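C protein alpha-antigen (Streptococcus agalactiae, PDB 1YWM) may play a role in both virulence and immunity as a cell-wall-linked surface protein, of which this chain is the N-terminal domain. Local coordinates at residues T135-P140 against E149-L154; D155-D160 against V176-L181; A26-S31 against V114-T119. One frame throughout, in Å; residues are numbered along the deposited sequence.

Contact 1 of 3, residues T135-P140 against E149-L154; sequences TNANDP and EVLTGL
In the antiparallel three-helix bundle, Ala137 of helix 124-137 meets Val150 and Leu151 of helix 144-163. The methyl of Ala137 points at the second helix and touches two branches there. Its CB lies 4.0 Å from CD2 of Leu151. The same CB lies 4.2 Å from CG1 of Val150. The backbones come close at this small residue, with CA of Ala137 7.1 Å from CA of Val150. Leu151 sets CG anti to its carbonyl carbon (chi1 -68°), and its two methyls part beyond CG. CD2 goes to Ala137, while CD1 meets the amide of Asn138, 3.9 Å from OD1. The side chains of Asn138 and Leu151 cross at about a right angle, a plain van der Waals touch on the more exposed side, at Asn138. Ala137 and Val150 are buried. Val150 also packs on Val133 of the first helix and on Leu184 and Leu185. The turn that follows is tied back by Arg147, which hydrogen-bonds to the carbonyl oxygens of Ala137 and Asp139. The contact thus joins the first two helices of the antiparallel three-helix bundle, near the short connection between them.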
ATOM      1  N   THR A 135      14.779 -16.904  -1.078  1.00 13.16           N
ATOM      2  CA  THR A 135      15.730 -17.602  -1.941  1.00 15.03           C
ATOM      3  C   THR A 135      16.796 -18.279  -1.062  1.00 17.22           C
ATOM      4  O   THR A 135      17.119 -19.446  -1.236  1.00 15.39           O
ATOM      5  CB  THR A 135      16.388 -16.606  -2.929  1.00 20.74           C
ATOM      6  OG1 THR A 135      15.413 -16.218  -3.910  1.00 18.00           O
ATOM      7  CG2 THR A 135      17.455 -17.312  -3.768  1.00 17.19           C
ATOM      8  N   ASN A 136      17.314 -17.521  -0.112  1.00 10.96           N
ATOM      9  CA  ASN A 136      18.272 -18.057   0.845  1.00 15.18           C
ATOM     10  C   ASN A 136      17.698 -19.267   1.606  1.00 17.06           C
ATOM     11  O   ASN A 136      18.342 -20.335   1.672  1.00 13.18           O
ATOM     12  CB  ASN A 136      18.697 -16.950   1.805  1.00 10.09           C
ATOM     13  CG  ASN A 136      19.786 -17.389   2.769  1.00 20.65           C
ATOM     14  OD1 ASN A 136      20.489 -18.374   2.528  1.00 18.05           O
ATOM     15  ND2 ASN A 136      19.951 -16.642   3.839  1.00 13.65           N
ATOM     16  N   ALA A 137      16.499 -19.105   2.169  1.00 15.43           N
ATOM     17  CA  ALA A 137      15.881 -20.143   2.990  1.00 17.89           C
ATOM     18  C   ALA A 137      15.695 -21.451   2.212  1.00 18.60           C
ATOM     19  O   ALA A 137      15.750 -22.520   2.807  1.00 13.87           O
ATOM     20  CB  ALA A 137      14.503 -19.658   3.584  1.00 12.18           C
ATOM     21  N   ASN A 138      15.492 -21.354   0.898  1.00 13.05           N
ATOM     22  CA  ASN A 138      15.258 -22.537   0.061  1.00 14.24           C
ATOM     23  C   ASN A 138      16.506 -23.356  -0.257  1.00 11.86           C
ATOM     24  O   ASN A 138      16.411 -24.457  -0.802  1.00 12.63           O
ATOM     25  CB  ASN A 138      14.445 -22.157  -1.200  1.00 16.50           C
ATOM     26  CG  ASN A 138      12.951 -22.036  -0.878  1.00 23.67           C
ATOM     27  OD1 ASN A 138      12.382 -22.911  -0.232  1.00 21.36           O
ATOM     28  ND2 ASN A 138      12.327 -20.950  -1.305  1.00 23.69           N
ATOM     29  N   ASP A 139      17.658 -22.849   0.150  1.00 12.04           N
ATOM     30  CA  ASP A 139      18.911 -23.593  -0.016  1.00 14.23           C
ATOM     31  C   ASP A 139      18.855 -24.887   0.848  1.00 11.95           C
ATOM     32  O   ASP A 139      18.613 -24.797   2.050  1.00 12.62           O
ATOM     33  CB  ASP A 139      20.048 -22.701   0.442  1.00 12.34           C
ATOM     34  CG  ASP A 139      21.395 -23.218   0.014  1.00 16.51           C
ATOM     35  OD1 ASP A 139      21.666 -24.423   0.256  1.00 12.74           O
ATOM     36  OD2 ASP A 139      22.224 -22.504  -0.575  1.00 12.65           O
ATOM     37  N   PRO A 140      19.067 -26.070   0.267  1.00 13.05           N
ATOM     38  CA  PRO A 140      19.038 -27.301   1.055  1.00 15.08           C
ATOM     39  C   PRO A 140      20.086 -27.399   2.149  1.00 13.92           C
ATOM     40  O   PRO A 140      19.972 -28.337   2.946  1.00 16.96           O
ATOM     41  CB  PRO A 140      19.219 -28.422   0.012  1.00 22.25           C
ATOM     42  CG  PRO A 140      19.532 -27.803  -1.241  1.00 21.76           C
ATOM     43  CD  PRO A 140      19.319 -26.341  -1.166  1.00 15.37           C
ATOM     44  N   GLU A 149       9.949 -22.489   9.337  1.00  8.69           N
ATOM     45  CA  GLU A 149       9.613 -21.421  10.272  1.00 10.85           C
ATOM     46  C   GLU A 149       9.856 -20.063   9.638  1.00 12.13           C
ATOM     47  O   GLU A 149       9.051 -19.140   9.795  1.00 11.96           O
ATOM     48  CB  GLU A 149      10.435 -21.565  11.572  1.00 14.82           C
ATOM     49  CG  GLU A 149      10.250 -20.405  12.543  1.00 16.31           C
ATOM     50  CD  GLU A 149      11.078 -20.574  13.817  1.00 38.87           C
ATOM     51  OE1 GLU A 149      10.833 -19.834  14.792  1.00 26.45           O
ATOM     52  OE2 GLU A 149      11.988 -21.443  13.842  1.00 24.54           O
ATOM     53  N   VAL A 150      10.968 -19.938   8.919  1.00  6.96           N
ATOM     54  CA  VAL A 150      11.297 -18.676   8.256  1.00 10.84           C
ATOM     55  C   VAL A 150      10.266 -18.365   7.148  1.00 10.17           C
ATOM     56  O   VAL A 150       9.721 -17.240   7.076  1.00 13.04           O
ATOM     57  CB  VAL A 150      12.739 -18.650   7.723  1.00 12.23           C
ATOM     58  CG1 VAL A 150      12.987 -17.419   6.768  1.00 12.22           C
ATOM     59  CG2 VAL A 150      13.740 -18.634   8.924  1.00 12.65           C
ATOM     60  N   LEU A 151       9.960 -19.354   6.319  1.00  8.99           N
ATOM     61  CA  LEU A 151       8.975 -19.100   5.234  1.00  8.55           C
ATOM     62  C   LEU A 151       7.603 -18.767   5.774  1.00 11.03           C
ATOM     63  O   LEU A 151       6.830 -17.982   5.154  1.00 11.70           O
ATOM     64  CB  LEU A 151       8.896 -20.319   4.318  1.00 11.16           C
ATOM     65  CG  LEU A 151      10.191 -20.548   3.511  1.00 15.92           C
ATOM     66  CD1 LEU A 151       9.979 -21.727   2.568  1.00 12.07           C
ATOM     67  CD2 LEU A 151      10.617 -19.325   2.719  1.00 23.44           C
ATOM     68  N   THR A 152       7.250 -19.358   6.915  1.00  8.16           N
ATOM     69  CA  THR A 152       5.954 -19.062   7.526  1.00  9.85           C
ATOM     70  C   THR A 152       5.860 -17.574   7.891  1.00 12.98           C
ATOM     71  O   THR A 152       4.822 -16.913   7.681  1.00 13.99           O
ATOM     72  CB  THR A 152       5.788 -19.940   8.835  1.00 14.75           C
ATOM     73  OG1 THR A 152       5.502 -21.306   8.488  1.00 10.64           O
ATOM     74  CG2 THR A 152       4.542 -19.508   9.630  1.00 17.07           C
ATOM     75  N   GLY A 153       6.941 -17.056   8.458  1.00 12.14           N
ATOM     76  CA  GLY A 153       6.974 -15.652   8.863  1.00 16.99           C
ATOM     77  C   GLY A 153       6.949 -14.727   7.646  1.00 15.30           C
ATOM     78  O   GLY A 153       6.254 -13.676   7.626  1.00 14.35           O
ATOM     79  N   LEU A 154       7.729 -15.077   6.634  1.00 10.68           N
ATOM     80  CA  LEU A 154       7.679 -14.304   5.389  1.00 12.08           C
ATOM     81  C   LEU A 154       6.273 -14.304   4.757  1.00 12.54           C
ATOM     82  O   LEU A 154       5.827 -13.269   4.238  1.00 10.82           O
ATOM     83  CB  LEU A 154       8.691 -14.835   4.371  1.00 10.19           C
ATOM     84  CG  LEU A 154      10.171 -14.806   4.808  1.00 12.97           C
ATOM     85  CD1 LEU A 154      11.017 -15.346   3.636  1.00 15.11           C
ATOM     86  CD2 LEU A 154      10.671 -13.407   5.201  1.00 13.30           C
TER

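Contact 2 of 3, residues D155-D160 against V176-L181; sequences DTIKTD and VEVNEL
Ile157 of helix 144-163 faces helix 168-182, and its terminal methyl CD1 makes the close contacts. CG1 stands anti to the carbonyl carbon (chi1 -68°) and the chain runs on extended, which carries CD1 across the gap. There CD1 meets three residues spread over about one helical turn. Against Val178 the two side chains cross obliquely, and CD1 lies 3.7 Å from CG2. This CG2 is the valine branch beside the backbone N; CG1 turns elsewhere and packs on Leu154. Leu181 comes from the next turn and meets the isoleucine tip to tip, with 3.9 Å between CD1 of Ile157 and CD1 of Leu181. Glu177 borders the group at its exposed edge. Its CB is 4.1 Å from Ile157 CD1, and its extended chain runs past the methyl, with OE1 3.9 Å from Ile157 CD1. That last approach is a van der Waals touch.

The two short helical segments run nearly antiparallel, at 160°, with axes 11.3 Å apart. At this spacing side chains from both helices fill the gap, with the Ile157 methyl meeting those of Val178 and Leu181. Helix 124-137 also packs here: Ile130 on Ile157, and Val133 on Val178. Away from the interface, Asp155 O accepts from both N and OG1 of Thr159, which reach it from opposite faces of its plane; the OG1 bond is 3.0 Å long. Asp155 also forms a salt bridge to Arg134, so a charged link to helix 124-137 lies outside the apolar centre.

The chemistry across the pair is apolar packing inside the three-helix bundle. Its hold comes from burying methyl groups, and polar groups stay at the margins.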
ATOM      1  N   ASP A 155       5.612 -15.464   4.719  1.00 13.30           N
ATOM      2  CA  ASP A 155       4.258 -15.556   4.177  1.00 15.42           C
ATOM      3  C   ASP A 155       3.260 -14.689   4.923  1.00 13.38           C
ATOM      4  O   ASP A 155       2.380 -14.088   4.307  1.00 11.76           O
ATOM      5  CB  ASP A 155       3.763 -17.000   4.132  1.00 12.43           C
ATOM      6  CG  ASP A 155       4.558 -17.844   3.172  1.00 19.37           C
ATOM      7  OD1 ASP A 155       4.398 -19.084   3.217  1.00 18.12           O
ATOM      8  OD2 ASP A 155       5.366 -17.339   2.351  1.00 18.19           O
ATOM      9  N   THR A 156       3.398 -14.628   6.236  1.00 14.43           N
ATOM     10  CA  THR A 156       2.516 -13.803   7.057  1.00 17.65           C
ATOM     11  C   THR A 156       2.675 -12.306   6.701  1.00 14.53           C
ATOM     12  O   THR A 156       1.676 -11.579   6.480  1.00 15.01           O
ATOM     13  CB  THR A 156       2.817 -14.084   8.548  1.00 17.33           C
ATOM     14  OG1 THR A 156       2.432 -15.444   8.849  1.00 18.28           O
ATOM     15  CG2 THR A 156       1.963 -13.203   9.457  1.00 23.93           C
ATOM     16  N   ILE A 157       3.923 -11.863   6.622  1.00 13.43           N
ATOM     17  CA  ILE A 157       4.224 -10.505   6.221  1.00 12.12           C
ATOM     18  C   ILE A 157       3.732 -10.211   4.787  1.00 16.22           C
ATOM     19  O   ILE A 157       3.148  -9.149   4.515  1.00 15.12           O
ATOM     20  CB  ILE A 157       5.740 -10.225   6.349  1.00 13.00           C
ATOM     21  CG1 ILE A 157       6.133 -10.235   7.849  1.00 12.67           C
ATOM     22  CG2 ILE A 157       6.052  -8.841   5.741  1.00 19.29           C
ATOM     23  CD1 ILE A 157       7.646 -10.182   8.179  1.00 12.45           C
ATOM     24  N   LYS A 158       3.999 -11.130   3.863  1.00 14.88           N
ATOM     25  CA  LYS A 158       3.623 -10.886   2.471  1.00 16.71           C
ATOM     26  C   LYS A 158       2.096 -10.794   2.322  1.00 16.84           C
ATOM     27  O   LYS A 158       1.586  -9.917   1.624  1.00 15.67           O
ATOM     28  CB  LYS A 158       4.230 -11.965   1.554  1.00 16.43           C
ATOM     29  CG  LYS A 158       3.695 -11.992   0.093  1.00 22.09           C
ATOM     30  CD  LYS A 158       4.524 -11.140  -0.831  1.00 27.98           C
ATOM     31  CE  LYS A 158       4.374 -11.523  -2.346  1.00 34.79           C
ATOM     32  NZ  LYS A 158       3.026 -12.025  -2.803  1.00 27.50           N
ATOM     33  N   THR A 159       1.377 -11.690   2.977  1.00 12.10           N
ATOM     34  CA  THR A 159      -0.103 -11.631   2.960  1.00 13.05           C
ATOM     35  C   THR A 159      -0.625 -10.276   3.480  1.00 19.67           C
ATOM     36  O   THR A 159      -1.524  -9.665   2.889  1.00 16.02           O
ATOM     37  CB  THR A 159      -0.662 -12.816   3.771  1.00 20.60           C
ATOM     38  OG1 THR A 159      -0.313 -14.027   3.088  1.00 18.89           O
ATOM     39  CG2 THR A 159      -2.193 -12.825   3.758  1.00 23.55           C
ATOM     40  N   ASP A 160      -0.005  -9.811   4.554  1.00 14.94           N
ATOM     41  CA  ASP A 160      -0.355  -8.557   5.212  1.00 16.09           C
ATOM     42  C   ASP A 160      -0.154  -7.339   4.275  1.00 18.33           C
ATOM     43  O   ASP A 160      -1.083  -6.549   4.070  1.00 20.39           O
ATOM     44  CB  ASP A 160       0.473  -8.460   6.486  1.00 15.91           C
ATOM     45  CG  ASP A 160       0.133  -7.239   7.332  1.00 24.75           C
ATOM     46  OD1 ASP A 160      -0.964  -6.669   7.200  1.00 19.67           O
ATOM     47  OD2 ASP A 160       0.922  -6.790   8.165  1.00 15.31           O
ATOM     48  N   VAL A 176      12.930  -4.933   9.251  1.00 17.88           N
ATOM     49  CA  VAL A 176      13.652  -5.403  10.428  1.00 21.55           C
ATOM     50  C   VAL A 176      13.144  -6.791  10.827  1.00 21.70           C
ATOM     51  O   VAL A 176      13.964  -7.674  11.114  1.00 17.43           O
ATOM     52  CB  VAL A 176      13.558  -4.428  11.651  1.00 23.17           C
ATOM     53  CG1 VAL A 176      14.239  -5.045  12.912  1.00 20.30           C
ATOM     54  CG2 VAL A 176      14.178  -3.084  11.322  1.00 25.43           C
ATOM     55  N   GLU A 177      11.816  -6.986  10.884  1.00 15.37           N
ATOM     56  CA  GLU A 177      11.288  -8.322  11.173  1.00 19.26           C
ATOM     57  C   GLU A 177      11.829  -9.398  10.204  1.00 14.96           C
ATOM     58  O   GLU A 177      12.086 -10.552  10.620  1.00 16.87           O
ATOM     59  CB  GLU A 177       9.749  -8.332  11.177  1.00 14.93           C
ATOM     60  CG  GLU A 177       9.131  -7.540  12.333  1.00 24.13           C
ATOM     61  CD  GLU A 177       7.612  -7.435  12.235  1.00 35.59           C
ATOM     62  OE1 GLU A 177       7.000  -8.275  11.552  1.00 32.82           O
ATOM     63  OE2 GLU A 177       7.028  -6.509  12.845  1.00 49.26           O
ATOM     64  N   VAL A 178      11.956  -9.034   8.924  1.00 15.40           N
ATOM     65  CA  VAL A 178      12.400  -9.973   7.879  1.00 13.55           C
ATOM     66  C   VAL A 178      13.877 -10.302   8.109  1.00 19.30           C
ATOM     67  O   VAL A 178      14.291 -11.460   7.992  1.00 13.37           O
ATOM     68  CB  VAL A 178      12.148  -9.409   6.457  1.00 10.31           C
ATOM     69  CG1 VAL A 178      12.869 -10.252   5.355  1.00 13.48           C
ATOM     70  CG2 VAL A 178      10.618  -9.410   6.156  1.00 11.90           C
ATOM     71  N   ASN A 179      14.681  -9.282   8.424  1.00 14.37           N
ATOM     72  CA  ASN A 179      16.094  -9.508   8.746  1.00 15.63           C
ATOM     73  C   ASN A 179      16.263 -10.448   9.924  1.00 13.49           C
ATOM     74  O   ASN A 179      17.170 -11.316   9.914  1.00 18.16           O
ATOM     75  CB  ASN A 179      16.790  -8.199   9.116  1.00 19.39           C
ATOM     76  CG  ASN A 179      16.798  -7.202   8.001  1.00 25.89           C
ATOM     77  OD1 ASN A 179      16.728  -7.563   6.833  1.00 39.06           O
ATOM     78  ND2 ASN A 179      16.901  -5.915   8.356  1.00 45.29           N
ATOM     79  N   GLU A 180      15.423 -10.253  10.948  1.00 14.71           N
ATOM     80  CA  GLU A 180      15.407 -11.107  12.131  1.00 19.67           C
ATOM     81  C   GLU A 180      14.960 -12.543  11.849  1.00 21.25           C
ATOM     82  O   GLU A 180      15.573 -13.498  12.364  1.00 16.29           O
ATOM     83  CB  GLU A 180      14.552 -10.490  13.256  1.00 19.20           C
ATOM     84  CG  GLU A 180      15.212  -9.267  13.895  1.00 26.48           C
ATOM     85  CD  GLU A 180      16.586  -9.598  14.505  1.00 29.36           C
ATOM     86  OE1 GLU A 180      16.677 -10.612  15.239  1.00 30.83           O
ATOM     87  OE2 GLU A 180      17.564  -8.865  14.232  1.00 32.01           O
ATOM     88  N   LEU A 181      13.897 -12.706  11.059  1.00 16.74           N
ATOM     89  CA  LEU A 181      13.479 -14.042  10.605  1.00 12.72           C
ATOM     90  C   LEU A 181      14.622 -14.820   9.925  1.00 14.43           C
ATOM     91  O   LEU A 181      14.808 -16.027  10.159  1.00 14.07           O
ATOM     92  CB  LEU A 181      12.278 -13.962   9.628  1.00 16.92           C
ATOM     93  CG  LEU A 181      10.882 -13.759  10.253  1.00 16.28           C
ATOM     94  CD1 LEU A 181       9.883 -13.256   9.161  1.00 14.62           C
ATOM     95  CD2 LEU A 181      10.385 -15.043  10.913  1.00 14.73           C
TER

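Contact 3 of 3, residues A26-S31 against V114-T119; sequences ATLNTS and VSVALT
Apolar packing between the two sheets of the beta sandwich makes this contact. Leu28 and Ala26 of strand 26-28 face Val116 and Val114 of strand 113-121. Leu28 carries the larger share. Its two methyls straddle the approach to Val116 so that each meets one valine branch. CD1 of Leu28 lies 3.7 Å from CG2 of Val116, while CD2 of Leu28 lies 4.0 Å from CG1 of Val116. The two side chains cross at a slant. Two residues earlier on each strand, CB of Ala26 rests 3.9 Å from CG2 of Val114. Val114 holds CG1 anti to its backbone N (chi1 -180°), and this places CG2 beside the N and against the alanine. Ala26 also packs on Leu61 and Ile96, and Leu28 on Ile59.

Backbone bonding goes elsewhere. Thr27 pairs with Val60 and Asn29 with Leu58, so the first strand belongs to the small sheet with strand 59-61. Val114 pairs with Tyr94, Val116 with Leu92 and Ala117 with Ala41, inside the larger sheet. The two strands therefore meet through side chains alone.

Side-chain polar bonds within 26-31 lie in the turn after strand 26-28; Thr27 OG1 bonds to Ser19 O. Asn29 is the centre of an inverse gamma turn. Its OD1 accepts from Ser31 OG at 2.8 Å, with the donor tilted 34° from the carbonyl plane. A weak bond from Ser31 N reaches the same oxygen. These bonds hold the turn locally.

The chemistry implies an interior face of the fibronectin-like sandwich closed by methyl groups, with the hydrogen bonds of both segments directed elsewhere.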
ATOM      1  N   ALA A  26     -20.120  12.685  -5.450  1.00 22.99           N
ATOM      2  CA  ALA A  26     -19.112  11.624  -5.353  1.00 22.47           C
ATOM      3  C   ALA A  26     -19.071  11.058  -3.941  1.00 20.48           C
ATOM      4  O   ALA A  26     -19.340  11.763  -2.975  1.00 20.72           O
ATOM      5  CB  ALA A  26     -17.724  12.139  -5.745  1.00 20.94           C
ATOM      6  N   THR A  27     -18.727   9.784  -3.829  1.00 23.57           N
ATOM      7  CA  THR A  27     -18.499   9.212  -2.515  1.00 24.42           C
ATOM      8  C   THR A  27     -17.341   8.201  -2.545  1.00 22.07           C
ATOM      9  O   THR A  27     -17.135   7.480  -3.520  1.00 22.70           O
ATOM     10  CB  THR A  27     -19.812   8.609  -1.934  1.00 35.68           C
ATOM     11  OG1 THR A  27     -19.573   8.147  -0.596  1.00 53.55           O
ATOM     12  CG2 THR A  27     -20.213   7.358  -2.673  1.00 33.75           C
ATOM     13  N   LEU A  28     -16.600   8.161  -1.452  1.00 20.39           N
ATOM     14  CA  LEU A  28     -15.414   7.319  -1.355  1.00 28.88           C
ATOM     15  C   LEU A  28     -15.836   5.855  -1.377  1.00 26.56           C
ATOM     16  O   LEU A  28     -16.760   5.478  -0.663  1.00 29.92           O
ATOM     17  CB  LEU A  28     -14.690   7.641  -0.048  1.00 26.24           C
ATOM     18  CG  LEU A  28     -13.173   7.620  -0.000  1.00 33.49           C
ATOM     19  CD1 LEU A  28     -12.590   8.490  -1.089  1.00 33.11           C
ATOM     20  CD2 LEU A  28     -12.694   8.069   1.382  1.00 25.34           C
ATOM     21  N   ASN A  29     -15.195   5.050  -2.221  1.00 25.65           N
ATOM     22  CA  ASN A  29     -15.450   3.608  -2.271  1.00 24.97           C
ATOM     23  C   ASN A  29     -14.688   2.829  -1.166  1.00 28.53           C
ATOM     24  O   ASN A  29     -13.584   2.322  -1.391  1.00 28.91           O
ATOM     25  CB  ASN A  29     -15.104   3.062  -3.659  1.00 28.31           C
ATOM     26  CG  ASN A  29     -15.622   1.641  -3.882  1.00 39.01           C
ATOM     27  OD1 ASN A  29     -16.119   0.989  -2.961  1.00 30.62           O
ATOM     28  ND2 ASN A  29     -15.495   1.159  -5.109  1.00 39.99           N
ATOM     29  N   THR A  30     -15.295   2.722   0.011  1.00 31.52           N
ATOM     30  CA  THR A  30     -14.641   2.100   1.180  1.00 36.44           C
ATOM     31  C   THR A  30     -14.476   0.568   1.089  1.00 37.32           C
ATOM     32  O   THR A  30     -13.830  -0.059   1.956  1.00 35.28           O
ATOM     33  CB  THR A  30     -15.393   2.455   2.464  1.00 35.92           C
ATOM     34  OG1 THR A  30     -16.784   2.181   2.274  1.00 34.10           O
ATOM     35  CG2 THR A  30     -15.338   3.963   2.738  1.00 42.51           C
ATOM     36  N   SER A  31     -15.044  -0.023   0.043  1.00 32.53           N
ATOM     37  CA  SER A  31     -14.902  -1.450  -0.231  1.00 35.63           C
ATOM     38  C   SER A  31     -13.504  -1.833  -0.763  1.00 34.70           C
ATOM     39  O   SER A  31     -13.111  -3.007  -0.732  1.00 33.62           O
ATOM     40  CB  SER A  31     -15.988  -1.895  -1.203  1.00 32.07           C
ATOM     41  OG  SER A  31     -15.580  -1.728  -2.549  1.00 39.82           O
ATOM     42  N   VAL A 114     -13.972  16.552  -3.188  1.00 15.30           N
ATOM     43  CA  VAL A 114     -13.925  15.525  -2.138  1.00 15.72           C
ATOM     44  C   VAL A 114     -12.475  15.383  -1.741  1.00 18.25           C
ATOM     45  O   VAL A 114     -11.674  14.947  -2.539  1.00 13.78           O
ATOM     46  CB  VAL A 114     -14.487  14.184  -2.600  1.00 19.59           C
ATOM     47  CG1 VAL A 114     -14.416  13.121  -1.444  1.00 15.89           C
ATOM     48  CG2 VAL A 114     -15.948  14.342  -3.093  1.00 26.30           C
ATOM     49  N   SER A 115     -12.158  15.801  -0.516  1.00 12.38           N
ATOM     50  CA  SER A 115     -10.784  15.817  -0.017  1.00 21.91           C
ATOM     51  C   SER A 115     -10.568  14.594   0.853  1.00 23.20           C
ATOM     52  O   SER A 115     -11.407  14.297   1.705  1.00 21.14           O
ATOM     53  CB  SER A 115     -10.572  17.058   0.853  1.00 26.86           C
ATOM     54  OG  SER A 115     -10.937  18.217   0.136  1.00 38.07           O
ATOM     55  N   VAL A 116      -9.456  13.894   0.628  1.00 20.54           N
ATOM     56  CA  VAL A 116      -9.125  12.673   1.359  1.00 19.82           C
ATOM     57  C   VAL A 116      -7.674  12.784   1.892  1.00 17.55           C
ATOM     58  O   VAL A 116      -6.758  13.102   1.140  1.00 16.98           O
ATOM     59  CB  VAL A 116      -9.223  11.403   0.425  1.00 24.90           C
ATOM     60  CG1 VAL A 116      -9.316  10.160   1.238  1.00 27.10           C
ATOM     61  CG2 VAL A 116     -10.467  11.479  -0.541  1.00 19.83           C
ATOM     62  N   ALA A 117      -7.462  12.541   3.181  1.00 18.89           N
ATOM     63  CA  ALA A 117      -6.094  12.429   3.706  1.00 15.27           C
ATOM     64  C   ALA A 117      -5.435  11.218   3.016  1.00 14.44           C
ATOM     65  O   ALA A 117      -6.113  10.210   2.794  1.00 17.37           O
ATOM     66  CB  ALA A 117      -6.132  12.188   5.196  1.00 19.59           C
ATOM     67  N   LEU A 118      -4.158  11.352   2.671  1.00 16.79           N
ATOM     68  CA  LEU A 118      -3.440  10.355   1.865  1.00 19.03           C
ATOM     69  C   LEU A 118      -2.112   9.992   2.552  1.00 18.61           C
ATOM     70  O   LEU A 118      -1.351  10.864   2.968  1.00 19.11           O
ATOM     71  CB  LEU A 118      -3.149  10.879   0.450  1.00 16.95           C
ATOM     72  CG  LEU A 118      -2.254   9.993  -0.425  1.00 17.04           C
ATOM     73  CD1 LEU A 118      -2.980   8.617  -0.593  1.00 14.32           C
ATOM     74  CD2 LEU A 118      -1.987  10.671  -1.802  1.00 15.41           C
ATOM     75  N   THR A 119      -1.840   8.697   2.627  1.00 15.21           N
ATOM     76  CA  THR A 119      -0.552   8.206   3.086  1.00 12.85           C
ATOM     77  C   THR A 119       0.136   7.505   1.923  1.00 13.45           C
ATOM     78  O   THR A 119      -0.425   6.568   1.358  1.00 17.94           O
ATOM     79  CB  THR A 119      -0.809   7.162   4.200  1.00 19.10           C
ATOM     80  OG1 THR A 119      -1.328   7.827   5.348  1.00 20.59           O
ATOM     81  CG2 THR A 119       0.562   6.516   4.685  1.00 16.77           C
TER

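Overall arrangement
Following the chain from the N terminus, contact 3 opens first. Strand 26-28 meets strand 113-121 across 82 intervening residues, so this contact closes a long loop that holds most of the beta sandwich. The chain then passes directly into helix 124-137. Contact 1 closes the short connection to helix 144-163. Contact 2 joins that helix to helix 168-182. The three loops follow in series; none nests in or crosses another. Contacts 1 and 2 share helix 144-163 and touch, for example where Gly153 packs against Leu181. Contact 3 stands apart, with centres about 38 Å from contact 1 and 29 Å from contact 2, on the opposite side of the chain's centre.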